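Local coordinates for protein accelerated cell death 11 (Arabidopsis thaliana, PDB 4NT1) that selectively transfers ceramide-1-phosphate and phytoceramide-1-phosphate between membranes, using the all-helical glycolipid transfer protein fold, at residues P10-S15 / E173-I178; S15-K20 / C41-P46; K19-I24 / P30-T35; S77-M82 / R100-V105; R107-V112 / A188-Y193. All coordinates share one frame; numbering follows the deposited sequence.

Contact 1 of 5, residues P10-S15 / E173-I178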
# COMPACT_ATOMS: atom_id res chain seq x y z
N PRO A 10 -10.76 10.12 6.76
CA PRO A 10 -10.17 8.96 6.07
C PRO A 10 -8.75 8.61 6.52
O PRO A 10 -8.42 7.43 6.61
CB PRO A 10 -10.19 9.36 4.59
CG PRO A 10 -10.43 10.85 4.59
CD PRO A 10 -11.23 11.14 5.81
N LEU A 11 -7.91 9.61 6.78
CA LEU A 11 -6.56 9.33 7.26
C LEU A 11 -6.58 8.68 8.64
O LEU A 11 -5.69 7.92 8.99
CB LEU A 11 -5.72 10.61 7.36
CG LEU A 11 -4.98 11.04 6.10
CD1 LEU A 11 -4.06 12.23 6.41
CD2 LEU A 11 -4.17 9.88 5.55
N ARG A 12 -7.59 9.03 9.43
CA ARG A 12 -7.68 8.49 10.78
C ARG A 12 -8.19 7.04 10.75
O ARG A 12 -7.77 6.22 11.55
CB ARG A 12 -8.58 9.38 11.65
CG ARG A 12 -8.16 10.85 11.60
CD ARG A 12 -8.85 11.72 12.65
NE ARG A 12 -8.47 13.12 12.48
CZ ARG A 12 -8.73 14.10 13.34
NH1 ARG A 12 -9.39 13.85 14.47
NH2 ARG A 12 -8.33 15.34 13.07
N LYS A 13 -9.08 6.74 9.81
CA LYS A 13 -9.52 5.35 9.63
C LYS A 13 -8.34 4.50 9.17
O LYS A 13 -8.16 3.36 9.61
CB LYS A 13 -10.65 5.28 8.60
CG LYS A 13 -11.94 5.96 9.08
CD LYS A 13 -12.99 5.95 7.99
CE LYS A 13 -13.30 4.54 7.53
NZ LYS A 13 -14.20 4.50 6.35
N ILE A 14 -7.53 5.06 8.27
CA ILE A 14 -6.32 4.39 7.83
C ILE A 14 -5.34 4.15 8.98
O ILE A 14 -4.84 3.04 9.16
CB ILE A 14 -5.63 5.17 6.71
CG1 ILE A 14 -6.42 5.01 5.41
CG2 ILE A 14 -4.20 4.67 6.53
CD1 ILE A 14 -5.99 6.01 4.31
N SER A 15 -5.05 5.19 9.77
CA SER A 15 -4.07 5.01 10.84
C SER A 15 -4.56 4.02 11.90
O SER A 15 -3.78 3.23 12.44
CB SER A 15 -3.66 6.35 11.47
OG SER A 15 -4.74 6.93 12.19
N GLU A 173 -2.46 20.60 8.39
CA GLU A 173 -1.08 20.11 8.35
C GLU A 173 -0.71 19.35 9.63
O GLU A 173 -0.19 18.25 9.55
CB GLU A 173 -0.08 21.25 8.09
CG GLU A 173 0.02 21.68 6.62
CD GLU A 173 0.97 20.81 5.80
OE1 GLU A 173 1.58 19.87 6.37
OE2 GLU A 173 1.11 21.06 4.58
N ALA A 174 -0.98 19.94 10.79
CA ALA A 174 -0.58 19.32 12.05
C ALA A 174 -1.17 17.91 12.23
O ALA A 174 -0.44 16.97 12.54
CB ALA A 174 -0.93 20.21 13.24
N ALA A 175 -2.48 17.79 12.05
CA ALA A 175 -3.18 16.51 12.24
C ALA A 175 -2.78 15.50 11.17
O ALA A 175 -2.63 14.31 11.45
CB ALA A 175 -4.67 16.72 12.23
N ALA A 176 -2.65 15.98 9.94
CA ALA A 176 -2.24 15.12 8.84
C ALA A 176 -0.84 14.56 9.09
O ALA A 176 -0.58 13.38 8.86
CB ALA A 176 -2.30 15.89 7.52
N LYS A 177 0.07 15.39 9.59
CA LYS A 177 1.41 14.90 9.90
C LYS A 177 1.33 13.77 10.93
O LYS A 177 2.01 12.75 10.81
CB LYS A 177 2.30 16.02 10.42
CG LYS A 177 3.76 15.62 10.61
CD LYS A 177 4.57 16.81 11.15
CE LYS A 177 6.05 16.52 11.20
NZ LYS A 177 6.80 17.68 11.76
N ILE A 178 0.51 13.95 11.95
CA ILE A 178 0.41 12.93 13.00
C ILE A 178 -0.09 11.59 12.46
O ILE A 178 0.46 10.53 12.76
CB ILE A 178 -0.48 13.42 14.16
CG1 ILE A 178 0.33 14.38 15.03
CG2 ILE A 178 -0.99 12.24 14.97
CD1 ILE A 178 -0.51 15.32 15.86
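Leu-11 and Ala-176 make the apolar half of this meeting between the first turns of helix 10-25 and helix 173-199. Leu-11 directs its CB at the other helix, and its CD1 methyl ends 4.2 Å from both CA and CB of Ala-176. A branched leucine tip against a bare alanine suits the place: the small residue lets the methyl reach the helix backbone, and the CA atoms of Leu-11 and Ala-176 stand 7.4 Å apart. Leu-169 and Leu-166 add to this apolar patch, the first against Leu-11, the second against Ala-176.

Arg-12 adds a charged group beside it, whose polar partner lies just outside 173-178. Its chain runs extended from CG to NE, which carries the guanidinium out to the methyl of Ala-175, with NH2 4.0 Å from CB and the approach oblique to the guanidinium plane. That touch is plain packing; the charge is answered by Glu-171, whose OE2 forms a salt bridge with NE just before helix 173-199 begins. Deeper along helix 10-25, Ser-15 OG bonds to ND1 of His-179.

No hydrogen bond joins 10-15 to 173-178 directly, and only 103 Å² is buried. The chemistry implies an apolar touch between the segments, with the charge of Arg-12 met by Glu-171 at its border.

Contact 2 of 5, residues S15-K20 / C41-P46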
# COMPACT_ATOMS: atom_id res chain seq x y z
N SER A 15 -5.05 5.19 9.77
CA SER A 15 -4.07 5.01 10.84
C SER A 15 -4.56 4.02 11.90
O SER A 15 -3.78 3.23 12.44
CB SER A 15 -3.66 6.35 11.47
OG SER A 15 -4.74 6.93 12.19
N ALA A 16 -5.86 4.04 12.19
CA ALA A 16 -6.42 3.13 13.18
C ALA A 16 -6.33 1.68 12.71
O ALA A 16 -5.97 0.79 13.49
CB ALA A 16 -7.88 3.48 13.48
N ALA A 17 -6.66 1.44 11.45
CA ALA A 17 -6.67 0.09 10.91
C ALA A 17 -5.25 -0.49 10.89
O ALA A 17 -5.04 -1.65 11.24
CB ALA A 17 -7.28 0.06 9.51
N PHE A 18 -4.29 0.33 10.50
CA PHE A 18 -2.92 -0.16 10.41
C PHE A 18 -2.22 -0.31 11.76
O PHE A 18 -1.39 -1.19 11.94
CB PHE A 18 -2.13 0.63 9.37
CG PHE A 18 -2.49 0.22 7.97
CD1 PHE A 18 -1.79 -0.81 7.34
CD2 PHE A 18 -3.57 0.79 7.32
CE1 PHE A 18 -2.16 -1.24 6.06
CE2 PHE A 18 -3.93 0.38 6.04
CZ PHE A 18 -3.22 -0.63 5.41
N LYS A 19 -2.59 0.55 12.71
CA LYS A 19 -2.15 0.37 14.08
C LYS A 19 -2.51 -1.03 14.58
O LYS A 19 -1.69 -1.72 15.17
CB LYS A 19 -2.77 1.45 14.98
CG LYS A 19 -2.32 1.35 16.43
CD LYS A 19 -2.91 2.47 17.29
CE LYS A 19 -1.97 3.66 17.38
NZ LYS A 19 -0.73 3.32 18.12
N LYS A 20 -3.74 -1.46 14.30
CA LYS A 20 -4.20 -2.78 14.73
C LYS A 20 -3.39 -3.91 14.09
O LYS A 20 -3.06 -4.89 14.76
CB LYS A 20 -5.68 -2.98 14.41
CG LYS A 20 -6.62 -2.14 15.26
CD LYS A 20 -8.06 -2.36 14.81
CE LYS A 20 -9.01 -1.47 15.58
NZ LYS A 20 -8.86 -0.03 15.20
N CYS A 41 -6.44 -2.57 3.79
CA CYS A 41 -5.86 -2.20 2.51
C CYS A 41 -6.86 -1.42 1.65
O CYS A 41 -6.46 -0.52 0.90
CB CYS A 41 -5.37 -3.44 1.77
SG CYS A 41 -3.93 -4.22 2.55
N SER A 42 -8.14 -1.75 1.78
CA SER A 42 -9.17 -1.07 0.99
C SER A 42 -9.35 0.38 1.44
O SER A 42 -9.77 1.22 0.66
CB SER A 42 -10.49 -1.83 1.04
OG SER A 42 -11.42 -1.28 0.12
N LEU A 43 -9.00 0.68 2.68
CA LEU A 43 -9.09 2.07 3.15
C LEU A 43 -8.06 2.96 2.45
O LEU A 43 -8.23 4.17 2.35
CB LEU A 43 -8.92 2.16 4.66
CG LEU A 43 -9.99 1.44 5.49
CD1 LEU A 43 -9.61 1.46 6.98
CD2 LEU A 43 -11.37 2.06 5.27
N VAL A 44 -6.98 2.34 1.99
CA VAL A 44 -5.91 3.05 1.30
C VAL A 44 -6.23 3.28 -0.19
O VAL A 44 -5.76 4.25 -0.78
CB VAL A 44 -4.58 2.27 1.41
CG1 VAL A 44 -3.50 2.92 0.56
CG2 VAL A 44 -4.14 2.17 2.87
N SER A 45 -7.05 2.42 -0.77
CA SER A 45 -7.31 2.49 -2.22
C SER A 45 -7.65 3.89 -2.76
O SER A 45 -7.13 4.29 -3.80
CB SER A 45 -8.40 1.50 -2.64
OG SER A 45 -7.99 0.16 -2.41
N PRO A 46 -8.52 4.63 -2.07
CA PRO A 46 -8.93 5.92 -2.65
C PRO A 46 -7.82 6.96 -2.70
O PRO A 46 -7.96 7.94 -3.42
CB PRO A 46 -10.06 6.39 -1.71
CG PRO A 46 -10.52 5.15 -0.99
CD PRO A 46 -9.28 4.31 -0.85
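Phe-18 of helix 10-25 reaches Val-44 and Cys-41 of helix 34-51 with the far end of its ring. From CB, which does not itself aim at 41-46, the chain leaves with CG anti to the carbonyl carbon (chi1 -77°), and this carries the ring across to the other helix. On the ring, CD1 packs on CD2 of Leu-190, while CE2 lies 3.6 Å from CG2 of Val-44, the two side chains crossing at about a right angle. CZ, at the tip, stays near the same methyl (3.9 Å), comes 4.1 Å from the backbone N of Cys-41 and also touches CD2 of Leu-109; Val-44 and Cys-41 lie oblique to the ring.

One residue earlier, CB of Ala-17 meets CD1 of Leu-43 at 3.7 Å. Here a short side chain receives a long one, while the broad phenylalanine spans the gap: the axes of segments 15-20 and 41-46 come within 9.9 Å and run roughly antiparallel, at 146°. The side chains that meet are all apolar, and no hydrogen bond joins the segments.

Phe-18 also fills a junction of helices: its ring stands edge-to-face to Tyr-183 of helix 173-199, while Val-44 continues onto Val-112 of helix 98-121 and Tyr-62 of helix 57-63.

Contact 3 of 5, residues K19-I24 / P30-T35. With NA (sodium ion), chain E.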
# COMPACT_ATOMS: atom_id res chain seq x y z
N LYS A 19 -2.59 0.55 12.71
CA LYS A 19 -2.15 0.37 14.08
C LYS A 19 -2.51 -1.03 14.58
O LYS A 19 -1.69 -1.72 15.17
CB LYS A 19 -2.77 1.45 14.98
CG LYS A 19 -2.32 1.35 16.43
CD LYS A 19 -2.91 2.47 17.29
CE LYS A 19 -1.97 3.66 17.38
NZ LYS A 19 -0.73 3.32 18.12
N LYS A 20 -3.74 -1.46 14.30
CA LYS A 20 -4.20 -2.78 14.73
C LYS A 20 -3.39 -3.91 14.09
O LYS A 20 -3.06 -4.89 14.76
CB LYS A 20 -5.68 -2.98 14.41
CG LYS A 20 -6.62 -2.14 15.26
CD LYS A 20 -8.06 -2.36 14.81
CE LYS A 20 -9.01 -1.47 15.58
NZ LYS A 20 -8.86 -0.03 15.20
N LEU A 21 -3.09 -3.78 12.80
CA LEU A 21 -2.28 -4.77 12.11
C LEU A 21 -0.87 -4.80 12.67
O LEU A 21 -0.30 -5.87 12.84
CB LEU A 21 -2.29 -4.52 10.59
CG LEU A 21 -3.65 -4.78 9.94
CD1 LEU A 21 -3.70 -4.31 8.47
CD2 LEU A 21 -4.00 -6.26 10.05
N ALA A 22 -0.30 -3.62 12.98
CA ALA A 22 1.05 -3.57 13.56
C ALA A 22 1.08 -4.27 14.93
O ALA A 22 2.01 -5.02 15.25
CB ALA A 22 1.52 -2.14 13.69
N ILE A 23 0.06 -4.03 15.73
CA ILE A 23 -0.08 -4.71 17.02
C ILE A 23 -0.10 -6.23 16.86
O ILE A 23 0.56 -6.94 17.62
CB ILE A 23 -1.34 -4.26 17.77
CG1 ILE A 23 -1.19 -2.80 18.20
CG2 ILE A 23 -1.61 -5.17 18.97
CD1 ILE A 23 -2.50 -2.17 18.71
N ILE A 24 -0.85 -6.72 15.88
CA ILE A 24 -0.90 -8.15 15.59
C ILE A 24 0.46 -8.71 15.16
O ILE A 24 0.90 -9.74 15.67
CB ILE A 24 -1.96 -8.47 14.50
CG1 ILE A 24 -3.37 -8.21 15.04
CG2 ILE A 24 -1.80 -9.92 14.02
CD1 ILE A 24 -4.45 -8.17 13.93
N PRO A 30 1.95 -14.26 15.89
CA PRO A 30 1.11 -13.36 15.09
C PRO A 30 0.31 -14.11 14.02
O PRO A 30 0.85 -14.97 13.32
CB PRO A 30 2.13 -12.42 14.45
CG PRO A 30 3.37 -13.23 14.33
CD PRO A 30 3.38 -14.14 15.54
N GLU A 31 -0.97 -13.80 13.93
CA GLU A 31 -1.84 -14.34 12.89
C GLU A 31 -2.61 -13.19 12.28
O GLU A 31 -3.44 -12.57 12.94
CB GLU A 31 -2.81 -15.36 13.47
CG GLU A 31 -2.14 -16.64 13.96
CD GLU A 31 -3.16 -17.69 14.36
OE1 GLU A 31 -3.71 -17.60 15.48
OE2 GLU A 31 -3.43 -18.59 13.54
N VAL A 32 -2.31 -12.89 11.02
CA VAL A 32 -2.97 -11.79 10.34
C VAL A 32 -4.19 -12.32 9.59
O VAL A 32 -4.05 -13.08 8.61
CB VAL A 32 -2.04 -11.10 9.35
CG1 VAL A 32 -2.77 -9.94 8.68
CG2 VAL A 32 -0.76 -10.64 10.05
N PRO A 33 -5.39 -11.93 10.04
CA PRO A 33 -6.61 -12.41 9.37
C PRO A 33 -6.73 -11.77 8.01
O PRO A 33 -6.42 -10.58 7.86
CB PRO A 33 -7.73 -11.90 10.29
CG PRO A 33 -7.08 -11.62 11.60
CD PRO A 33 -5.69 -11.17 11.26
N VAL A 34 -7.16 -12.54 7.02
CA VAL A 34 -7.17 -12.02 5.66
C VAL A 34 -8.27 -10.99 5.48
O VAL A 34 -8.08 -9.99 4.79
CB VAL A 34 -7.25 -13.15 4.60
CG1 VAL A 34 -7.16 -12.57 3.20
CG2 VAL A 34 -6.13 -14.16 4.83
N THR A 35 -9.42 -11.22 6.12
CA THR A 35 -10.53 -10.28 6.02
C THR A 35 -10.10 -8.94 6.60
O THR A 35 -10.16 -7.92 5.91
CB THR A 35 -11.80 -10.82 6.72
OG1 THR A 35 -12.20 -12.05 6.11
CG2 THR A 35 -12.96 -9.81 6.62
NA NA E . -11.89 -14.62 6.46
O HOH W 1 -10.07 -13.74 7.60
O HOH W 2 -11.60 -16.34 8.60
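Ile-24 sets its two branches against the extended loop 30-33 through two torsions: chi1 (-68°) places both, CG1 anti to the carbonyl carbon and CG2 anti to the backbone N, and chi2 (166°) extends CD1 to within 4.2 Å of CD of Pro-33. The CG2 methyl lies 3.3 Å from the carbonyl O of Glu-31 and 4.2 Å from CG2 of Val-32. In Val-32, chi1 of -179° sets CG1 anti to the backbone N and CG2 anti to the carbonyl carbon, which aims CG2 at Ile-24 and CG1 at CD2 of Leu-21, 4.1 Å away, the leucine and valine side chains crossing at about a right angle. A beta-branched isoleucine fits because it can cover three successive residues of an extended chain, and the two prolines bracket a run that stays extended.

The contact belongs to the connection between helix 10-25 and helix 34-51 of the GLTP fold. At its first end, CB of Pro-30 rests 3.2 Å from the carbonyl O of Ile-24, a van der Waals touch; the hydrogen-bond partner of that oxygen is Ser-27 OG. At the other, Pro-33 occupies the N-cap position; its ring cannot accept a capping bond as Ser, Thr, Asp or Asn would, but it keeps the chain extended up to the helix.

Beyond this cap the first turn of helix 34-51 holds a sodium ion. Thr-35 OG1 binds it at 2.6 Å, two waters join in, and the carbonyl oxygens of Ser-73 and Ile-76 complete the ligands. One of these waters, 2.3 Å from the sodium ion, also accepts from the backbone N of Thr-35, linking the metal site to the helix start.

Contact 4 of 5, residues S77-M82 / R100-V105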
# COMPACT_ATOMS: atom_id res chain seq x y z
N SER A 77 -8.48 -17.91 6.21
CA SER A 77 -8.31 -17.45 7.59
C SER A 77 -7.19 -16.43 7.73
O SER A 77 -7.45 -15.26 8.02
CB SER A 77 -8.07 -18.62 8.54
OG SER A 77 -6.93 -19.36 8.16
N THR A 78 -5.96 -16.88 7.53
CA THR A 78 -4.80 -16.02 7.79
C THR A 78 -3.86 -15.96 6.58
O THR A 78 -3.92 -16.83 5.71
CB THR A 78 -3.95 -16.53 8.98
OG1 THR A 78 -3.32 -17.78 8.62
CG2 THR A 78 -4.83 -16.73 10.22
N LEU A 79 -3.00 -14.95 6.54
CA LEU A 79 -2.07 -14.79 5.42
C LEU A 79 -1.14 -15.98 5.28
O LEU A 79 -0.84 -16.41 4.17
CB LEU A 79 -1.27 -13.48 5.53
CG LEU A 79 -2.05 -12.18 5.38
CD1 LEU A 79 -1.16 -10.97 5.63
CD2 LEU A 79 -2.71 -12.07 4.00
N VAL A 80 -0.68 -16.52 6.41
CA VAL A 80 0.19 -17.69 6.40
C VAL A 80 -0.50 -18.90 5.76
O VAL A 80 0.06 -19.56 4.89
CB VAL A 80 0.68 -18.05 7.82
CG1 VAL A 80 1.21 -19.48 7.87
CG2 VAL A 80 1.75 -17.05 8.26
N VAL A 81 -1.72 -19.18 6.21
CA VAL A 81 -2.49 -20.29 5.65
C VAL A 81 -2.72 -20.09 4.16
O VAL A 81 -2.56 -21.02 3.37
CB VAL A 81 -3.82 -20.49 6.42
CG1 VAL A 81 -4.78 -21.38 5.65
CG2 VAL A 81 -3.53 -21.06 7.80
N MET A 82 -3.07 -18.86 3.79
CA MET A 82 -3.31 -18.50 2.40
C MET A 82 -2.09 -18.82 1.53
O MET A 82 -2.20 -19.47 0.49
CB MET A 82 -3.63 -17.01 2.31
CG MET A 82 -4.16 -16.52 0.98
SD MET A 82 -4.39 -14.73 0.99
CE MET A 82 -2.68 -14.19 0.79
N ARG A 100 0.19 -14.03 -5.29
CA ARG A 100 0.57 -13.03 -6.29
C ARG A 100 -0.12 -11.69 -6.00
O ARG A 100 0.51 -10.63 -6.05
CB ARG A 100 0.23 -13.52 -7.70
CG ARG A 100 0.55 -12.52 -8.81
CD ARG A 100 0.43 -13.18 -10.19
NE ARG A 100 0.70 -12.24 -11.27
CZ ARG A 100 1.84 -12.19 -11.94
NH1 ARG A 100 2.83 -13.04 -11.66
NH2 ARG A 100 2.00 -11.29 -12.90
N ASN A 101 -1.41 -11.74 -5.71
CA ASN A 101 -2.14 -10.52 -5.42
C ASN A 101 -1.65 -9.87 -4.14
O ASN A 101 -1.54 -8.65 -4.06
CB ASN A 101 -3.65 -10.76 -5.43
CG ASN A 101 -4.15 -11.05 -6.83
OD1 ASN A 101 -3.51 -10.69 -7.81
ND2 ASN A 101 -5.30 -11.69 -6.93
N LEU A 102 -1.29 -10.70 -3.15
CA LEU A 102 -0.69 -10.19 -1.92
C LEU A 102 0.58 -9.39 -2.19
O LEU A 102 0.78 -8.32 -1.60
CB LEU A 102 -0.40 -11.32 -0.93
CG LEU A 102 0.24 -10.88 0.39
CD1 LEU A 102 -0.66 -9.90 1.17
CD2 LEU A 102 0.58 -12.08 1.26
N LEU A 103 1.46 -9.91 -3.05
CA LEU A 103 2.69 -9.21 -3.38
C LEU A 103 2.38 -7.85 -3.99
O LEU A 103 3.02 -6.85 -3.67
CB LEU A 103 3.56 -10.06 -4.31
CG LEU A 103 4.92 -9.51 -4.70
CD1 LEU A 103 5.74 -9.19 -3.45
CD2 LEU A 103 5.65 -10.52 -5.58
N ARG A 104 1.39 -7.80 -4.88
CA ARG A 104 1.01 -6.53 -5.50
C ARG A 104 0.45 -5.54 -4.46
O ARG A 104 0.79 -4.34 -4.48
CB ARG A 104 0.01 -6.73 -6.64
CG ARG A 104 0.68 -6.98 -7.99
CD ARG A 104 0.90 -8.45 -8.26
NE ARG A 104 1.68 -8.67 -9.47
CZ ARG A 104 2.90 -9.19 -9.49
NH1 ARG A 104 3.54 -9.35 -10.64
NH2 ARG A 104 3.48 -9.58 -8.36
N VAL A 105 -0.38 -6.04 -3.55
CA VAL A 105 -0.94 -5.19 -2.50
C VAL A 105 0.17 -4.66 -1.60
O VAL A 105 0.21 -3.47 -1.29
CB VAL A 105 -2.01 -5.93 -1.69
CG1 VAL A 105 -2.37 -5.14 -0.45
CG2 VAL A 105 -3.24 -6.16 -2.56
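Leu-102 of helix 98-121 faces both Leu-79 and Met-82, one turn apart on helix 79-88. Its two methyls share the work: CD1 lies 4.1 Å from CD2 of Leu-79, and CD2 lies 3.9 Å from CE of Met-82. The methionine methyl also reaches CB of Leu-102, at 4.0 Å. Its chain is extended through CG and SD and then bent at the last torsion (chi3 77°), which turns CE onto the leucine. Flexible, unbranched methionine can adapt its tip in this way, whereas leucine offers two methyls to two partners at once.

Both partners of Leu-102 lie in the first turn of helix 79-88, whose start is capped. Thr-78 is the N-cap, its OG1 accepting from the backbone N of Val-81 at 3.2 Å in a nearly straight bond (167°). Threonine suits the position because its hydroxyl can fold back on the first turn. Further out, Leu-79 packs on Val-32, Val-34 and Phe-37, and Phe-37 touches Leu-102 as well.

Arg-100 and Arg-104, which bind the phosphorylated sphingolipid, though none is present here, leave helix 98-121 away from Leu-102, and Arg-104 NH2 pairs with the terminal carboxylate of Trp-207. The chemistry implies a division of labour along one helix: Leu-102 packs apolar on helix 79-88, while arginines on other faces of the same helix belong to the lipid-binding site.

Contact 5 of 5, residues R107-V112 / A188-Y193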
# COMPACT_ATOMS: atom_id res chain seq x y z
N ARG A 107 3.16 -3.92 -2.36
CA ARG A 107 3.84 -2.82 -3.03
C ARG A 107 3.08 -1.50 -2.89
O ARG A 107 3.68 -0.44 -2.69
CB ARG A 107 4.12 -3.15 -4.50
CG ARG A 107 5.16 -4.25 -4.67
CD ARG A 107 5.21 -4.75 -6.10
NE ARG A 107 6.19 -5.82 -6.25
CZ ARG A 107 6.23 -6.66 -7.28
NH1 ARG A 107 5.34 -6.56 -8.26
NH2 ARG A 107 7.16 -7.60 -7.32
N GLY A 108 1.76 -1.56 -3.01
CA GLY A 108 0.95 -0.37 -2.82
C GLY A 108 1.08 0.23 -1.42
O GLY A 108 1.21 1.44 -1.26
N LEU A 109 1.05 -0.64 -0.40
CA LEU A 109 1.21 -0.18 0.98
C LEU A 109 2.55 0.49 1.15
O LEU A 109 2.67 1.50 1.86
CB LEU A 109 1.11 -1.34 1.96
CG LEU A 109 -0.22 -2.07 2.00
CD1 LEU A 109 -0.13 -3.27 2.94
CD2 LEU A 109 -1.38 -1.14 2.40
N ASP A 110 3.57 -0.08 0.52
CA ASP A 110 4.93 0.46 0.60
C ASP A 110 5.00 1.81 -0.12
O ASP A 110 5.58 2.76 0.41
CB ASP A 110 5.92 -0.56 -0.01
CG ASP A 110 7.36 -0.34 0.43
OD1 ASP A 110 7.59 0.38 1.41
OD2 ASP A 110 8.26 -0.92 -0.22
N MET A 111 4.39 1.92 -1.30
CA MET A 111 4.41 3.22 -1.99
C MET A 111 3.76 4.32 -1.15
O MET A 111 4.25 5.45 -1.10
CB MET A 111 3.75 3.16 -3.37
CG MET A 111 4.19 4.36 -4.28
SD MET A 111 2.89 4.94 -5.39
CE MET A 111 1.93 6.02 -4.33
N VAL A 112 2.65 4.00 -0.50
CA VAL A 112 1.97 4.97 0.35
C VAL A 112 2.85 5.31 1.55
O VAL A 112 2.98 6.48 1.90
CB VAL A 112 0.56 4.50 0.79
CG1 VAL A 112 -0.06 5.51 1.77
CG2 VAL A 112 -0.35 4.31 -0.43
N ALA A 188 5.35 -0.00 8.41
CA ALA A 188 6.72 -0.49 8.22
C ALA A 188 6.90 -1.93 8.71
O ALA A 188 7.35 -2.78 7.94
CB ALA A 188 7.75 0.46 8.84
N PRO A 189 6.53 -2.22 9.97
CA PRO A 189 6.66 -3.61 10.43
C PRO A 189 5.74 -4.58 9.68
O PRO A 189 6.11 -5.74 9.51
CB PRO A 189 6.24 -3.55 11.91
CG PRO A 189 5.52 -2.25 12.07
CD PRO A 189 6.08 -1.31 11.04
N LEU A 190 4.57 -4.12 9.26
CA LEU A 190 3.65 -4.95 8.47
C LEU A 190 4.26 -5.34 7.13
O LEU A 190 4.20 -6.51 6.71
CB LEU A 190 2.33 -4.19 8.26
CG LEU A 190 1.33 -4.88 7.33
CD1 LEU A 190 0.94 -6.22 7.91
CD2 LEU A 190 0.11 -3.98 7.09
N ILE A 191 4.84 -4.36 6.45
CA ILE A 191 5.47 -4.58 5.16
C ILE A 191 6.66 -5.54 5.30
O ILE A 191 6.85 -6.41 4.47
CB ILE A 191 5.90 -3.25 4.53
CG1 ILE A 191 4.66 -2.50 4.03
CG2 ILE A 191 6.92 -3.47 3.40
CD1 ILE A 191 4.86 -1.01 3.90
N THR A 192 7.44 -5.37 6.36
CA THR A 192 8.56 -6.28 6.63
C THR A 192 8.04 -7.69 6.92
O THR A 192 8.59 -8.68 6.46
CB THR A 192 9.37 -5.79 7.86
OG1 THR A 192 9.97 -4.52 7.56
CG2 THR A 192 10.46 -6.78 8.21
N TYR A 193 6.97 -7.76 7.72
CA TYR A 193 6.32 -9.03 8.00
C TYR A 193 5.89 -9.70 6.69
O TYR A 193 6.09 -10.89 6.50
CB TYR A 193 5.11 -8.83 8.92
CG TYR A 193 4.27 -10.09 9.11
CD1 TYR A 193 4.58 -11.01 10.10
CD2 TYR A 193 3.19 -10.35 8.28
CE1 TYR A 193 3.83 -12.17 10.25
CE2 TYR A 193 2.43 -11.50 8.43
CZ TYR A 193 2.76 -12.40 9.41
OH TYR A 193 2.01 -13.55 9.56
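Two long helices of the GLTP fold, 98-121 and 173-199, pass each other here near the centre of the chain; their segments 107-112 and 188-193 run roughly antiparallel, at 150°, with axes 10.1 Å apart at closest approach. Ile-191 makes the largest contribution. Its CD1 settles onto the backbone of the opposite helix, 3.6 Å from CA of Asp-110 and 3.9 Å from C of Leu-109. Its chi1 (-73°) points CG1 at 107-112 and the extended chi2 (157°) carries CD1 onto the backbone, a good use for isoleucine's slender ethyl arm.

Asp-110 crosses Ile-191 at about a right angle, and its OD1 comes 3.9 Å from the same methyl; this is packing rather than a polar bond, and Asp-110, a partly exposed residue, flanks the apolar tip. Leu-109 meets the methyl with its CB, at 4.2 Å, and sends CD1 to CD2 of Leu-190, also at 4.2 Å. Within helix 173-199, Thr-192 OG1 donates to O of Ala-188 from above the carbonyl plane, an oxygen that already takes the backbone N-H of Thr-192.

Around the pair, Leu-109 and Leu-190 both pack on Phe-18 of helix 10-25, and Leu-109 continues to Cys-41 of helix 34-51. The carbonyl of Leu-109 accepts from the hydroxyl of Tyr-183, a second tie to helix 173-199, while Asp-110 borders Val-139 of helix 129-139.

Contacts 1, 2 and 3 follow one another down helix 10-25; contact 2 pairs it with helix 34-51 and contact 3 with the loop leading into that helix, their centres about 11 Å apart. Helix 173-199 joins contacts 1 and 5, centres about 17 Å apart. Along the chain, contacts 2, 3 and 4 are nested inside the loop closed by contact 1, which brings the last long helix back to the first; contact 5 crosses it by joining that helix to 98-121. Contact 5 lies nearest the chain centre and touches 2, 3 and 4; contacts 1 and 4, centres about 27 Å apart, sit on opposite sides. Helix 98-121, shared by contacts 4 and 5, also bears the lipid-binding Arg-100 and Arg-104.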